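Long-range contacts in putative uncharacterized protein (Dictyostelium purpureum, PDB 4R12), which probably serves as the nicastrin subunit of gamma-secretase, the complex that cleaves integral membrane proteins such as Notch receptors within the membrane: residues L549-D554 and S567-F572; W273-S278 and S385-K390; L97-K102 and T150-R155. One frame throughout, in Å; residues are numbered along the deposited sequence.

Contact 1: residues L549-D554 and S567-F572. With NAG (2-acetamido-2-deoxy-beta-D-glucopyranose), chain F.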
# COMPACT_ATOMS: atom_id res chain seq x y z
N LEU A 549 13.43 1.44 -1.36
CA LEU A 549 14.21 0.23 -1.58
C LEU A 549 15.04 -0.06 -0.34
O LEU A 549 15.62 0.85 0.26
CB LEU A 549 15.13 0.38 -2.80
CG LEU A 549 16.12 -0.75 -3.13
CD1 LEU A 549 15.40 -2.00 -3.61
CD2 LEU A 549 17.16 -0.31 -4.18
N SER A 550 15.08 -1.33 0.06
CA SER A 550 15.83 -1.73 1.24
C SER A 550 17.28 -1.32 1.12
O SER A 550 17.87 -1.39 0.04
CB SER A 550 15.74 -3.24 1.45
OG SER A 550 16.51 -3.64 2.57
N LEU A 551 17.86 -0.86 2.22
CA LEU A 551 19.29 -0.55 2.24
C LEU A 551 20.15 -1.82 2.24
O LEU A 551 21.38 -1.76 2.12
CB LEU A 551 19.62 0.32 3.46
CG LEU A 551 19.01 1.72 3.48
CD1 LEU A 551 19.39 2.44 4.78
CD2 LEU A 551 19.45 2.54 2.28
N GLY A 552 19.49 -2.97 2.37
CA GLY A 552 20.19 -4.25 2.39
C GLY A 552 20.64 -4.74 1.03
O GLY A 552 21.42 -5.70 0.94
N PHE A 553 20.17 -4.08 -0.03
CA PHE A 553 20.49 -4.44 -1.40
C PHE A 553 21.51 -3.51 -2.01
O PHE A 553 21.59 -2.34 -1.65
CB PHE A 553 19.24 -4.41 -2.30
CG PHE A 553 18.21 -5.45 -1.97
CD1 PHE A 553 18.51 -6.80 -2.05
CD2 PHE A 553 16.92 -5.07 -1.63
CE1 PHE A 553 17.55 -7.76 -1.76
CE2 PHE A 553 15.96 -6.02 -1.33
CZ PHE A 553 16.27 -7.37 -1.39
N ASP A 554 22.28 -4.04 -2.96
CA ASP A 554 23.12 -3.23 -3.83
C ASP A 554 23.09 -3.82 -5.24
O ASP A 554 22.83 -5.02 -5.41
CB ASP A 554 24.56 -3.16 -3.31
CG ASP A 554 25.41 -2.14 -4.05
OD1 ASP A 554 24.83 -1.21 -4.65
OD2 ASP A 554 26.65 -2.26 -4.03
N SER A 567 21.85 -8.31 5.52
CA SER A 567 20.57 -8.95 5.78
C SER A 567 19.87 -8.43 7.04
O SER A 567 18.80 -8.91 7.39
CB SER A 567 20.74 -10.46 5.87
OG SER A 567 21.94 -10.79 6.53
N SER A 568 20.47 -7.46 7.71
CA SER A 568 19.83 -6.83 8.86
C SER A 568 18.68 -5.93 8.40
O SER A 568 17.76 -5.66 9.16
CB SER A 568 20.83 -6.02 9.67
OG SER A 568 21.84 -6.85 10.22
N TYR A 569 18.75 -5.47 7.16
CA TYR A 569 17.67 -4.67 6.57
C TYR A 569 16.59 -5.61 6.02
O TYR A 569 16.83 -6.82 5.90
CB TYR A 569 18.22 -3.74 5.48
CG TYR A 569 19.10 -2.62 6.01
CD1 TYR A 569 18.55 -1.53 6.68
CD2 TYR A 569 20.48 -2.64 5.82
CE1 TYR A 569 19.35 -0.50 7.16
CE2 TYR A 569 21.29 -1.61 6.29
CZ TYR A 569 20.72 -0.55 6.96
OH TYR A 569 21.51 0.47 7.43
N PRO A 570 15.39 -5.08 5.71
CA PRO A 570 14.37 -6.01 5.23
C PRO A 570 14.74 -6.61 3.87
O PRO A 570 15.11 -5.87 2.95
CB PRO A 570 13.10 -5.14 5.13
CG PRO A 570 13.56 -3.74 5.17
CD PRO A 570 14.86 -3.73 5.94
N ILE A 571 14.66 -7.93 3.75
CA ILE A 571 14.96 -8.59 2.48
C ILE A 571 13.74 -9.29 1.92
O ILE A 571 13.40 -10.39 2.37
CB ILE A 571 16.08 -9.63 2.64
CG1 ILE A 571 17.35 -8.98 3.20
CG2 ILE A 571 16.36 -10.30 1.28
CD1 ILE A 571 17.91 -7.88 2.33
N PHE A 572 13.09 -8.66 0.95
CA PHE A 572 11.94 -9.24 0.28
C PHE A 572 12.15 -9.13 -1.22
O PHE A 572 12.47 -8.05 -1.72
CB PHE A 572 10.63 -8.53 0.67
CG PHE A 572 10.31 -8.64 2.12
CD1 PHE A 572 9.60 -9.72 2.61
CD2 PHE A 572 10.72 -7.67 3.00
CE1 PHE A 572 9.29 -9.82 3.96
CE2 PHE A 572 10.43 -7.78 4.35
CZ PHE A 572 9.71 -8.85 4.82
C1 NAG F . 23.96 -3.71 8.76
C2 NAG F . 25.17 -2.93 9.20
C3 NAG F . 24.95 -2.17 10.49
C4 NAG F . 23.58 -1.54 10.58
C5 NAG F . 22.50 -2.49 10.11
C6 NAG F . 21.13 -1.84 10.00
C7 NAG F . 27.04 -3.92 8.24
C8 NAG F . 27.09 -5.25 7.55
N2 NAG F . 26.26 -3.85 9.29
O3 NAG F . 25.89 -1.09 10.51
O4 NAG F . 23.35 -1.14 11.91
O5 NAG F . 22.91 -2.80 8.79
O6 NAG F . 20.26 -2.17 11.07
O7 NAG F . 27.66 -2.95 7.88

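Contact 2: residues W273-S278 and S385-K390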
# COMPACT_ATOMS: atom_id res chain seq x y z
N TRP A 273 6.79 -3.23 3.82
CA TRP A 273 7.84 -4.22 3.67
C TRP A 273 9.12 -3.71 4.33
O TRP A 273 10.19 -3.65 3.71
CB TRP A 273 8.04 -4.55 2.19
CG TRP A 273 6.76 -5.02 1.57
CD1 TRP A 273 5.86 -4.26 0.86
CD2 TRP A 273 6.19 -6.33 1.67
NE1 TRP A 273 4.79 -5.03 0.49
CE2 TRP A 273 4.96 -6.30 0.97
CE3 TRP A 273 6.59 -7.53 2.28
CZ2 TRP A 273 4.14 -7.42 0.86
CZ3 TRP A 273 5.78 -8.64 2.16
CH2 TRP A 273 4.56 -8.58 1.46
N GLY A 274 8.99 -3.32 5.59
CA GLY A 274 10.13 -2.90 6.39
C GLY A 274 10.46 -1.42 6.32
O GLY A 274 11.63 -1.04 6.45
N TYR A 275 9.44 -0.58 6.08
CA TYR A 275 9.61 0.87 6.04
C TYR A 275 10.69 1.35 5.07
O TYR A 275 11.38 2.32 5.37
CB TYR A 275 9.96 1.41 7.45
CG TYR A 275 9.03 0.96 8.54
CD1 TYR A 275 7.72 1.43 8.58
CD2 TYR A 275 9.44 0.06 9.52
CE1 TYR A 275 6.85 1.03 9.56
CE2 TYR A 275 8.56 -0.35 10.52
CZ TYR A 275 7.27 0.15 10.53
OH TYR A 275 6.37 -0.23 11.50
N VAL A 276 10.85 0.71 3.92
CA VAL A 276 12.02 1.04 3.12
C VAL A 276 11.92 2.39 2.43
O VAL A 276 12.95 3.00 2.12
CB VAL A 276 12.33 -0.05 2.08
CG1 VAL A 276 12.61 -1.38 2.79
CG2 VAL A 276 11.20 -0.19 1.09
N GLY A 277 10.70 2.87 2.19
CA GLY A 277 10.50 4.19 1.61
C GLY A 277 10.95 5.32 2.52
O GLY A 277 11.77 6.15 2.13
N SER A 278 10.42 5.36 3.74
CA SER A 278 10.87 6.38 4.69
C SER A 278 12.36 6.22 5.01
O SER A 278 13.09 7.21 5.06
CB SER A 278 10.04 6.34 5.98
OG SER A 278 9.93 5.04 6.53
N SER A 385 6.73 6.99 11.09
CA SER A 385 7.39 7.90 12.02
C SER A 385 8.54 7.21 12.75
O SER A 385 9.50 7.85 13.16
CB SER A 385 6.39 8.45 13.04
OG SER A 385 5.47 9.34 12.42
N MET A 386 8.42 5.90 12.92
CA MET A 386 9.49 5.12 13.53
C MET A 386 10.84 5.31 12.83
O MET A 386 11.89 5.26 13.47
CB MET A 386 9.12 3.64 13.54
CG MET A 386 8.03 3.30 14.54
SD MET A 386 7.61 1.54 14.50
CE MET A 386 6.74 1.38 16.06
N SER A 387 10.81 5.52 11.52
CA SER A 387 12.06 5.71 10.78
C SER A 387 12.73 7.01 11.20
O SER A 387 13.96 7.07 11.31
CB SER A 387 11.82 5.69 9.27
OG SER A 387 11.25 4.45 8.88
N PHE A 388 11.94 8.05 11.43
CA PHE A 388 12.50 9.33 11.86
C PHE A 388 12.95 9.30 13.32
O PHE A 388 13.97 9.88 13.67
CB PHE A 388 11.48 10.46 11.63
CG PHE A 388 11.21 10.73 10.18
CD1 PHE A 388 10.33 9.95 9.47
CD2 PHE A 388 11.88 11.76 9.51
CE1 PHE A 388 10.09 10.18 8.13
CE2 PHE A 388 11.64 11.99 8.17
CZ PHE A 388 10.75 11.20 7.47
N LEU A 389 12.20 8.60 14.16
CA LEU A 389 12.52 8.54 15.59
C LEU A 389 13.80 7.76 15.89
O LEU A 389 14.39 7.89 16.98
CB LEU A 389 11.35 7.95 16.37
CG LEU A 389 10.15 8.89 16.42
CD1 LEU A 389 8.87 8.12 16.69
CD2 LEU A 389 10.39 9.97 17.48
N LYS A 390 14.23 6.94 14.94
CA LYS A 390 15.54 6.29 15.04
C LYS A 390 16.66 7.30 14.92
O LYS A 390 17.78 7.05 15.36
CB LYS A 390 15.70 5.23 13.95
CG LYS A 390 14.78 4.03 14.09
CD LYS A 390 14.91 3.12 12.87
CE LYS A 390 13.86 2.00 12.91
NZ LYS A 390 13.97 1.06 11.75

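Contact 3: residues L97-K102 and T150-R155. With NAG (2-acetamido-2-deoxy-beta-D-glucopyranose), chain D.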
# COMPACT_ATOMS: atom_id res chain seq x y z
N LEU A 97 -13.58 -17.86 -3.94
CA LEU A 97 -14.72 -17.13 -4.46
C LEU A 97 -14.87 -15.78 -3.76
O LEU A 97 -14.65 -15.67 -2.55
CB LEU A 97 -16.00 -17.96 -4.28
CG LEU A 97 -15.97 -19.39 -4.87
CD1 LEU A 97 -17.16 -20.18 -4.36
CD2 LEU A 97 -15.96 -19.36 -6.39
N THR A 98 -15.23 -14.75 -4.51
CA THR A 98 -15.44 -13.44 -3.92
C THR A 98 -16.86 -12.92 -4.17
O THR A 98 -17.08 -11.71 -4.07
CB THR A 98 -14.45 -12.40 -4.48
OG1 THR A 98 -14.72 -12.18 -5.87
CG2 THR A 98 -13.01 -12.89 -4.32
N ASP A 99 -17.80 -13.81 -4.50
CA ASP A 99 -19.19 -13.38 -4.69
C ASP A 99 -19.90 -13.18 -3.34
O ASP A 99 -20.94 -12.53 -3.27
CB ASP A 99 -19.98 -14.37 -5.57
CG ASP A 99 -19.88 -15.81 -5.09
OD1 ASP A 99 -18.87 -16.20 -4.46
OD2 ASP A 99 -20.83 -16.58 -5.38
N THR A 100 -19.32 -13.75 -2.29
CA THR A 100 -19.72 -13.46 -0.91
C THR A 100 -18.50 -13.00 -0.11
O THR A 100 -17.36 -13.26 -0.52
CB THR A 100 -20.33 -14.67 -0.22
OG1 THR A 100 -19.35 -15.72 -0.13
CG2 THR A 100 -21.57 -15.18 -0.97
N LYS A 101 -18.74 -12.34 1.01
CA LYS A 101 -17.68 -11.85 1.90
C LYS A 101 -17.56 -12.74 3.12
O LYS A 101 -18.44 -13.56 3.37
CB LYS A 101 -17.96 -10.42 2.37
CG LYS A 101 -17.82 -9.33 1.32
CD LYS A 101 -18.25 -8.00 1.94
CE LYS A 101 -18.15 -6.84 0.96
NZ LYS A 101 -16.78 -6.28 0.95
N LYS A 102 -16.49 -12.58 3.89
CA LYS A 102 -16.41 -13.31 5.16
C LYS A 102 -17.40 -12.71 6.15
O LYS A 102 -17.58 -11.50 6.19
CB LYS A 102 -15.00 -13.26 5.75
CG LYS A 102 -14.02 -14.24 5.13
CD LYS A 102 -12.70 -14.26 5.89
CE LYS A 102 -11.84 -15.48 5.52
NZ LYS A 102 -11.53 -15.53 4.05
N THR A 150 -17.44 -13.98 -12.11
CA THR A 150 -16.83 -15.28 -12.36
C THR A 150 -17.05 -16.24 -11.19
O THR A 150 -17.27 -17.43 -11.39
CB THR A 150 -15.31 -15.14 -12.64
OG1 THR A 150 -15.12 -14.19 -13.70
CG2 THR A 150 -14.70 -16.47 -13.04
N SER A 151 -17.01 -15.72 -9.96
CA SER A 151 -17.24 -16.56 -8.79
C SER A 151 -18.62 -17.20 -8.82
O SER A 151 -18.76 -18.39 -8.53
CB SER A 151 -17.06 -15.75 -7.49
OG SER A 151 -15.68 -15.50 -7.24
N VAL A 152 -19.62 -16.41 -9.18
CA VAL A 152 -20.99 -16.91 -9.30
C VAL A 152 -21.03 -18.12 -10.23
O VAL A 152 -21.60 -19.16 -9.90
CB VAL A 152 -21.96 -15.81 -9.81
CG1 VAL A 152 -23.34 -16.41 -10.14
CG2 VAL A 152 -22.07 -14.69 -8.79
N ALA A 153 -20.38 -17.99 -11.38
CA ALA A 153 -20.41 -19.04 -12.38
C ALA A 153 -19.63 -20.28 -11.92
O ALA A 153 -20.09 -21.40 -12.07
CB ALA A 153 -19.87 -18.52 -13.70
N ILE A 154 -18.47 -20.06 -11.31
CA ILE A 154 -17.64 -21.16 -10.84
C ILE A 154 -18.23 -21.86 -9.61
O ILE A 154 -18.06 -23.07 -9.42
CB ILE A 154 -16.21 -20.66 -10.52
CG1 ILE A 154 -15.54 -20.19 -11.81
CG2 ILE A 154 -15.36 -21.76 -9.87
CD1 ILE A 154 -15.46 -21.26 -12.85
N ARG A 155 -18.93 -21.11 -8.77
CA ARG A 155 -19.66 -21.71 -7.65
C ARG A 155 -20.75 -22.63 -8.19
O ARG A 155 -20.98 -23.71 -7.64
CB ARG A 155 -20.29 -20.64 -6.74
CG ARG A 155 -20.96 -21.22 -5.49
CD ARG A 155 -21.71 -20.17 -4.65
NE ARG A 155 -20.82 -19.15 -4.08
CZ ARG A 155 -20.41 -19.13 -2.82
NH1 ARG A 155 -20.78 -20.09 -1.97
NH2 ARG A 155 -19.61 -18.15 -2.40
C1 NAG D . -21.59 -9.34 -5.76
C2 NAG D . -21.69 -8.79 -4.36
C3 NAG D . -23.12 -8.84 -3.88
C4 NAG D . -24.09 -8.27 -4.90
C5 NAG D . -23.81 -8.90 -6.26
C6 NAG D . -24.63 -8.36 -7.39
C7 NAG D . -19.81 -9.05 -2.92
C8 NAG D . -19.16 -9.90 -1.90
N2 NAG D . -20.88 -9.56 -3.49
O3 NAG D . -23.16 -8.13 -2.66
O4 NAG D . -25.41 -8.56 -4.45
O5 NAG D . -22.47 -8.60 -6.58
O6 NAG D . -24.37 -6.98 -7.54
O7 NAG D . -19.39 -7.97 -3.22

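Contact 1: residues L549-D554 and S567-F572
Leu551 sets its CB over the centre of the Tyr569 ring, 3.6 Å from the ring centroid and only 3° off the normal, a CH-pi contact. CD1 of the leucine reaches on to the phenol end, 3.8 Å from Tyr569 CE1. On the opposite face, toward the rim, C6 of an N-acetylglucosamine sits 3.3 Å from Tyr569 CZ, and the phenol is thus sandwiched between an aliphatic side chain and a sugar.

Beside this sandwich Ser550 supplies the polar link. With OG anti to the backbone N (chi1 178°), its hydroxyl donates to Pro570 O at 2.7 Å, the donor tilted 22° from the carbonyl plane, while the same oxygen accepts from Gly552 N at 3.1 Å. Gly552 packs against the tyrosine, its N 3.4 Å from Tyr569 CB, with Ile571 CD1 farther off. Farther along, Ile571 lays CD1 over one face of the Phe553 ring, offset toward its rim, and Ile571 CG2 meets Phe553 CZ at 4.0 Å; Phe572 O lies at the ring edge. Val276, from helix 276-287, touches both Ser550 and Pro570.

The serine therefore heads an ST turn within a type I beta turn spanning Ser550 to Phe553, leading into the hairpin formed by strands 553-556 and 561-564, and the returning chain closes against that turn beside a glycan.

Contact 2: residues W273-S278 and S385-K390
Tyr275, in the N-cap position of helix 276-287, and Ser278, in its first turn, face the short helix 385-389, the backbones coming nearest at Ser278 and Ser387, whose CA atoms are 6.2 Å apart. Both segments belong to the nicastrin large lobe, whose family is related to the zinc exopeptidases, and the contact joins two helical elements of that lobe through a Met-aromatic pair and a pair of serines.

Met386 runs out extended beyond CG (chi2 179°) and crosses the tyrosine obliquely. Its SD lies 5.1 Å from the centroid of the Tyr275 ring and 48° off the normal, an oblique Met-aromatic approach. The closest touch of the pair is at the phenol end, where Tyr275 OH is 3.7 Å from Met386 SD. At the other end of the same residue, Tyr275 CB rests 3.6 Å from Ser387 OG, and the tyrosine thus spans two successive residues of the partner helix. Pro382 also packs on Tyr275.

Phe388 adds a looser apolar touch, its CE1 4.4 Å from Ser278 CB, while the ring leans on Leu216 and Met218 of strand 214-220. Around the serines the setting is acidic: Glu271 OE1 is hydrogen-bonded to Ser278 OG, and Glu279 approaches Ser387 OG in a weak hydrogen bond as well as pairing with Lys390. Nearby carboxylates would be expected to orient the buried hydroxyls. Ser278 OG stands between its own backbone N and carbonyl carbon (chi1 50°); Ser278 OG and Ser387 OG are hydrogen-bonded at 2.8 Å, with Ser387 CB following at 3.4 Å from the same Ser278 OG.

Contact 3: residues L97-K102 and T150-R155
Arg155 grips Asp99 side-on with two nitrogens, NE reaching OD2 and NH2 reaching OD1, each at 2.9 Å. OD1 lies in the guanidinium plane and its bond is nearly straight at 172°; OD2 is tilted from that plane and is met through its syn lone pair at 147°. The two flat groups are turned 44° apart, and Leu97 CD1 lies over one guanidinium face, toward its rim.

The tight part lies where Ser151 OG accepts from Thr98 N at 2.9 Å, Leu97 CA closing in at 3.4 Å from the same oxygen; Asp147 O is a further partner of that hydroxyl. Leu97 CD2 rests on Ser151, 3.7 Å from its O, and more loosely reaches Ile154 CG2.

Toward solvent the fit loosens, and exposed Val152 touches Asp99 CB through CG2 at 3.9 Å. Separately, N2 of an N-acetylglucosamine donates to Asp99 O at 3.0 Å. The glycan carried by Asn148, near the start of helix 148-160, thus returns to the 97-102 loop.

Because Arg155 NH2 also pairs with Asp73, two carboxylates share one guanidinium, which would favour the ionised form of both; the bonds from NE and NH2 hold its orientation against Asp99, between the 97-102 loop and helix 148-160 of the small lobe.

Overall arrangement
Contacts 1 and 2 are neighbours, their centres 13 Å apart, and they touch directly: Pro570 CG meets Val276 CG1 at 3.5 Å and Gly274 O at 3.6 Å. An edge-to-face pairing of Trp273 and Phe572 joins the same two contacts. Residues 273-278 therefore pack against helix 385-389 and against the later chain at 549-554 and 567-572. Contact 3 belongs to the small lobe, its centre 38 Å from that of either other contact; its nearest atoms are about 22 Å from contact 1 and about 18 Å from contact 2. Contacts 1 and 3 each meet an N-linked sugar, whereas contact 2 is buried within the large lobe.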